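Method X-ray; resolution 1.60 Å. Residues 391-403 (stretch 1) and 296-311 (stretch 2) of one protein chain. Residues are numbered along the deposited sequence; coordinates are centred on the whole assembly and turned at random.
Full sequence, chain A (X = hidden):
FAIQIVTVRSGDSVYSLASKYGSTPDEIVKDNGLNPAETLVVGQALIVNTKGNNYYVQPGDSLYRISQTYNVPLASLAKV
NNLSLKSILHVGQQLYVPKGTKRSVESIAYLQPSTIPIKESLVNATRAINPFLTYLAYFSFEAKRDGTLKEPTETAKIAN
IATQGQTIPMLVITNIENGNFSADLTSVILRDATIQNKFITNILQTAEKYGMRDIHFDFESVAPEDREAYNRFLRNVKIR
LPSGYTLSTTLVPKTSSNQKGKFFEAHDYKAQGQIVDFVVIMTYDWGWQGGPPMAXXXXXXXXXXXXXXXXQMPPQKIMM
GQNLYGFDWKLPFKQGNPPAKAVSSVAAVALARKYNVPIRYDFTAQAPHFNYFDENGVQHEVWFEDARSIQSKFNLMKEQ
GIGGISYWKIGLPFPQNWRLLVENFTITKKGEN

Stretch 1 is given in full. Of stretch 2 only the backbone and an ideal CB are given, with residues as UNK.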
# COMPACT_ATOMS: atom_id res chain seq x y z
N GLN A 391 -10.45 2.93 -0.21
CA GLN A 391 -11.03 4.23 -0.55
C GLN A 391 -10.86 5.24 0.59
O GLN A 391 -10.54 6.41 0.34
CB GLN A 391 -12.51 4.08 -0.93
CG GLN A 391 -13.15 5.37 -1.46
CD GLN A 391 -12.49 5.90 -2.71
OE1 GLN A 391 -12.54 5.27 -3.77
NE2 GLN A 391 -11.83 7.05 -2.60
N SER A 392 -11.01 4.81 1.84
CA SER A 392 -10.75 5.69 2.97
C SER A 392 -9.32 6.17 2.99
O SER A 392 -9.06 7.34 3.30
CB SER A 392 -11.08 5.00 4.28
OG SER A 392 -12.47 4.72 4.32
N LYS A 393 -8.39 5.29 2.67
CA LYS A 393 -6.98 5.66 2.62
C LYS A 393 -6.67 6.63 1.48
O LYS A 393 -5.93 7.59 1.67
CB LYS A 393 -6.12 4.40 2.49
CG LYS A 393 -6.05 3.56 3.76
CD LYS A 393 -5.22 4.25 4.82
CE LYS A 393 -5.18 3.49 6.15
NZ LYS A 393 -4.55 2.14 6.07
N PHE A 394 -7.28 6.41 0.31
CA PHE A 394 -7.12 7.35 -0.81
C PHE A 394 -7.64 8.74 -0.40
O PHE A 394 -7.00 9.75 -0.72
CB PHE A 394 -7.88 6.87 -2.05
CG PHE A 394 -7.27 5.65 -2.75
CD1 PHE A 394 -5.96 5.20 -2.50
CD2 PHE A 394 -8.05 4.92 -3.65
CE1 PHE A 394 -5.44 4.11 -3.17
CE2 PHE A 394 -7.54 3.83 -4.30
CZ PHE A 394 -6.22 3.41 -4.06
N ASN A 395 -8.79 8.80 0.26
CA ASN A 395 -9.36 10.08 0.70
C ASN A 395 -8.45 10.76 1.74
O ASN A 395 -8.30 11.99 1.75
CB ASN A 395 -10.76 9.89 1.26
CG ASN A 395 -11.77 9.55 0.17
OD1 ASN A 395 -11.46 9.57 -1.03
ND2 ASN A 395 -12.97 9.20 0.59
N LEU A 396 -7.82 9.97 2.61
CA LEU A 396 -6.85 10.52 3.56
C LEU A 396 -5.67 11.17 2.83
O LEU A 396 -5.20 12.25 3.22
CB LEU A 396 -6.37 9.43 4.50
CG LEU A 396 -5.26 9.80 5.49
CD1 LEU A 396 -5.76 10.90 6.45
CD2 LEU A 396 -4.81 8.60 6.28
N MET A 397 -5.19 10.51 1.78
CA MET A 397 -4.07 11.04 0.98
C MET A 397 -4.46 12.39 0.40
O MET A 397 -3.67 13.33 0.42
CB MET A 397 -3.70 10.08 -0.14
CG MET A 397 -3.11 8.75 0.34
SD MET A 397 -2.97 7.55 -1.01
CE MET A 397 -1.95 8.46 -2.18
N LYS A 398 -5.68 12.47 -0.10
CA LYS A 398 -6.17 13.72 -0.67
C LYS A 398 -6.22 14.83 0.37
O LYS A 398 -5.77 15.96 0.12
CB LYS A 398 -7.57 13.52 -1.28
CG LYS A 398 -7.59 12.54 -2.45
CD LYS A 398 -9.00 12.26 -2.92
CE LYS A 398 -9.07 11.00 -3.81
NZ LYS A 398 -10.46 10.85 -4.39
N GLU A 399 -6.78 14.52 1.54
CA GLU A 399 -6.92 15.50 2.60
C GLU A 399 -5.56 16.01 3.05
O GLU A 399 -5.39 17.21 3.27
CB GLU A 399 -7.66 14.92 3.80
CG GLU A 399 -9.12 14.57 3.54
CD GLU A 399 -9.71 13.75 4.67
OE1 GLU A 399 -8.97 12.97 5.30
OE2 GLU A 399 -10.92 13.88 4.94
N GLN A 400 -4.60 15.10 3.18
CA GLN A 400 -3.28 15.45 3.71
C GLN A 400 -2.34 16.00 2.64
O GLN A 400 -1.30 16.59 2.97
CB GLN A 400 -2.65 14.22 4.38
CG GLN A 400 -3.40 13.76 5.60
CD GLN A 400 -3.34 14.77 6.73
OE1 GLN A 400 -2.32 15.42 6.94
NE2 GLN A 400 -4.44 14.91 7.45
N GLY A 401 -2.69 15.83 1.37
CA GLY A 401 -1.90 16.38 0.29
C GLY A 401 -0.53 15.74 0.09
O GLY A 401 0.41 16.41 -0.33
N ILE A 402 -0.39 14.46 0.39
CA ILE A 402 0.93 13.83 0.30
C ILE A 402 1.21 13.31 -1.13
O ILE A 402 0.35 13.34 -1.99
CB ILE A 402 1.07 12.70 1.30
CG1 ILE A 402 -0.02 11.67 1.08
CG2 ILE A 402 0.97 13.24 2.74
CD1 ILE A 402 0.32 10.34 1.74
N GLY A 403 2.44 12.88 -1.37
CA GLY A 403 2.87 12.57 -2.72
C GLY A 403 2.33 11.29 -3.32
O GLY A 403 2.10 11.22 -4.53
N UNK A 296 -4.57 -4.01 10.65
CA UNK A 296 -3.15 -3.91 10.30
C UNK A 296 -2.71 -2.44 10.19
O UNK A 296 -1.60 -2.09 10.62
CB UNK A 296 -2.88 -4.64 8.98
N UNK A 297 -3.54 -1.60 9.60
CA UNK A 297 -3.20 -0.19 9.40
C UNK A 297 -4.39 0.73 9.71
O UNK A 297 -4.97 1.37 8.81
CB UNK A 297 -2.73 0.04 7.96
N UNK A 298 -4.80 0.79 10.99
CA UNK A 298 -5.96 1.59 11.40
C UNK A 298 -5.78 3.06 10.99
O UNK A 298 -4.69 3.58 11.14
CB UNK A 298 -6.17 1.49 12.91
N UNK A 299 -6.83 3.69 10.47
CA UNK A 299 -6.66 4.95 9.78
C UNK A 299 -6.34 6.12 10.72
O UNK A 299 -5.68 7.06 10.32
CB UNK A 299 -7.93 5.26 8.98
N UNK A 300 -6.80 6.07 11.96
CA UNK A 300 -6.48 7.11 12.93
C UNK A 300 -4.99 7.23 13.16
O UNK A 300 -4.39 8.30 12.98
CB UNK A 300 -7.19 6.83 14.26
N UNK A 301 -4.35 6.12 13.58
CA UNK A 301 -2.90 6.17 13.77
C UNK A 301 -2.15 6.49 12.48
O UNK A 301 -1.13 7.18 12.53
CB UNK A 301 -2.40 4.84 14.33
N UNK A 302 -2.63 6.03 11.33
CA UNK A 302 -1.95 6.35 10.09
C UNK A 302 -1.98 7.87 9.85
O UNK A 302 -0.96 8.47 9.51
CB UNK A 302 -2.59 5.60 8.92
N UNK A 303 -3.14 8.48 10.07
CA UNK A 303 -3.27 9.93 9.94
C UNK A 303 -2.30 10.65 10.89
O UNK A 303 -1.66 11.63 10.50
CB UNK A 303 -4.71 10.36 10.22
N UNK A 304 -2.16 10.14 12.12
CA UNK A 304 -1.23 10.75 13.10
C UNK A 304 0.20 10.74 12.57
O UNK A 304 0.95 11.72 12.74
CB UNK A 304 -1.29 10.01 14.44
N UNK A 305 0.59 9.63 11.96
CA UNK A 305 1.93 9.52 11.39
C UNK A 305 2.10 10.48 10.21
O UNK A 305 3.13 11.14 10.11
CB UNK A 305 2.20 8.08 10.95
N UNK A 306 1.12 10.56 9.32
CA UNK A 306 1.23 11.49 8.21
C UNK A 306 1.31 12.94 8.70
O UNK A 306 2.07 13.73 8.13
CB UNK A 306 0.04 11.32 7.26
N UNK A 307 0.54 13.28 9.73
CA UNK A 307 0.58 14.64 10.27
C UNK A 307 1.94 14.93 10.89
O UNK A 307 2.48 16.03 10.72
CB UNK A 307 -0.53 14.84 11.31
N UNK A 308 2.51 13.96 11.61
CA UNK A 308 3.83 14.16 12.18
C UNK A 308 4.84 14.31 11.05
O UNK A 308 5.66 15.22 11.08
CB UNK A 308 4.21 13.00 13.11
N UNK A 309 4.75 13.46 10.03
CA UNK A 309 5.69 13.53 8.92
C UNK A 309 5.67 14.91 8.23
O UNK A 309 6.72 15.47 7.92
CB UNK A 309 5.37 12.43 7.90
N UNK A 310 4.47 15.45 8.00
CA UNK A 310 4.30 16.77 7.38
C UNK A 310 4.93 17.87 8.21
O UNK A 310 5.31 18.91 7.68
CB UNK A 310 2.81 17.07 7.17
N UNK A 311 5.00 17.68 9.52
CA UNK A 311 5.63 18.69 10.38
C UNK A 311 7.14 18.69 10.23
O UNK A 311 7.79 19.66 10.61
CB UNK A 311 5.26 18.45 11.84

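Stretch 2 runs as a helix from 299 onward, its axis 11.2 Å from that of helix 391-400 at closest approach and inclined to it by 25°, so every third or fourth position should meet stretch 1.

Position 296 has nothing of stretch 1 within 5.5 Å of its ideal CB, so the visible atoms do not constrain it; it is Ile296. At 297 the ideal CB points toward stretch 1, 3.4 Å from Lys393 NZ. A small or polar side chain would suit, since a bulky one must share space with the ammonium group. The residue is Ser297; Lys393 NZ donates to its backbone O at 2.9 Å, and Ser297 OG also lies 2.9 Å from Lys393 NZ.

Position 298 points away, with phi -57° and psi 137° just before the helix. Proline, serine or aspartate would fit this N-cap; it is Pro298.

Position 299 points toward stretch 1, its ideal CB 4.3 Å from Lys393 CE and 5.3 Å from Leu396 CD2. Any mid-sized aliphatic would serve. Ile299 packs CG1 3.9 Å from Leu396 CD2 and extends CD1 to 3.6 Å from Ser392 O.

Positions 300 and 301 have no stretch 1 atom near and are Gly300 and Pro301; proline is tolerated in the first helical turn, where its nitrogen need not donate.

At 302 the ideal CB lies 4.6 Å from Leu396 CD2, favouring valine, isoleucine or leucine. Val302 places CG1 3.9 Å from Leu396 CD2.

Position 303 points sideways, its ideal CB 4.0 Å from Leu396 CD1, with Glu399 and Gln400 further along: a long chain, apolar at its base and polar at its tip, is apt. Lys303 is all-trans, its CB 3.9 Å from Leu396 CD1; a water joins its NZ, weakly, to Glu399 OE1 and Gln400 NE2.

Positions 304 and 305 are out of reach: Glu304 and Val305.

Position 306 points toward stretch 1, its ideal CB 4.5 Å from Gln400 CG and 5.0 Å from Ile402 CG2, suiting leucine, isoleucine or methionine. Leu306 sets CD1 3.9 Å from Leu396 CD2 and CD2 4.2 Å from Ile402 CD1, completing with 299, 302 and 303 the hole that holds Leu396.

Position 307 points sideways, its ideal CB 4.8 Å from Gln400 OE1, and admits many polar residues. Gln307 shares a water with Gln400, NE2 to NE2.

Positions 308 and 309 are out of reach: Tyr308 and Ala309.

Position 310 points toward acceptors at the end of the partner helix, favouring a long donor. Lys310 NZ bonds Gln400 O at 3.0 Å and, weakly, Gln400 OE1 at 3.3 Å. Position 311, out of reach, is Ser311.

Stretch 2 296-311: ISPIGPVKEVLQYAKS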
# COMPACT_ATOMS: atom_id res chain seq x y z
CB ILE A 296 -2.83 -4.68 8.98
CG1 ILE A 296 -2.84 -6.21 9.18
CG2 ILE A 296 -1.43 -4.36 8.46
CD1 ILE A 296 -4.15 -6.78 9.45
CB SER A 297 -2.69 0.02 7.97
OG SER A 297 -3.62 -0.44 7.01
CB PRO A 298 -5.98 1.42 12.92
CG PRO A 298 -4.57 1.09 13.27
CD PRO A 298 -4.08 0.23 12.15
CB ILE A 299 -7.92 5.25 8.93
CG1 ILE A 299 -7.60 6.30 7.86
CG2 ILE A 299 -9.08 5.64 9.81
CD1 ILE A 299 -8.63 6.35 6.75
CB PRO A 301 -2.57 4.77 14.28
CG PRO A 301 -3.80 4.36 15.00
CD PRO A 301 -4.94 4.91 14.18
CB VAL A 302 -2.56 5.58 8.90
CG1 VAL A 302 -2.03 6.12 7.57
CG2 VAL A 302 -2.27 4.09 9.02
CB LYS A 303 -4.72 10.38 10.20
CG LYS A 303 -4.91 11.89 10.20
CD LYS A 303 -6.37 12.27 10.25
CE LYS A 303 -6.52 13.79 10.26
NZ LYS A 303 -7.96 14.16 10.25
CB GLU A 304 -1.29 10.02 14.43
CG GLU A 304 -2.58 10.20 15.20
CD GLU A 304 -2.54 9.54 16.58
OE1 GLU A 304 -1.44 9.44 17.16
OE2 GLU A 304 -3.60 9.11 17.07
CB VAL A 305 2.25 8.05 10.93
CG1 VAL A 305 3.57 8.01 10.16
CG2 VAL A 305 2.32 7.11 12.11
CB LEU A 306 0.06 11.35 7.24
CG LEU A 306 -0.00 9.99 6.55
CD1 LEU A 306 -1.23 9.95 5.64
CD2 LEU A 306 1.25 9.66 5.76
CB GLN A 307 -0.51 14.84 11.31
CG GLN A 307 -1.92 14.83 10.75
CD GLN A 307 -2.96 14.92 11.83
OE1 GLN A 307 -2.89 14.21 12.83
NE2 GLN A 307 -3.91 15.81 11.66
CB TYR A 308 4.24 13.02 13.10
CG TYR A 308 5.71 13.15 13.46
CD1 TYR A 308 6.14 14.15 14.31
CD2 TYR A 308 6.64 12.32 12.89
CE1 TYR A 308 7.49 14.29 14.62
CE2 TYR A 308 8.00 12.45 13.19
CZ TYR A 308 8.41 13.44 14.05
OH TYR A 308 9.75 13.57 14.34
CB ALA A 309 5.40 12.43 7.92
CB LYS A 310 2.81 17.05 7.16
CG LYS A 310 2.27 16.29 6.00
CD LYS A 310 0.77 16.53 5.81
CE LYS A 310 0.40 17.99 5.74
NZ LYS A 310 -1.07 18.13 5.51
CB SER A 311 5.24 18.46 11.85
OG SER A 311 6.00 17.44 12.47
O HOH W 1 -7.36 14.21 7.18
O HOH W 2 -4.41 17.47 9.11
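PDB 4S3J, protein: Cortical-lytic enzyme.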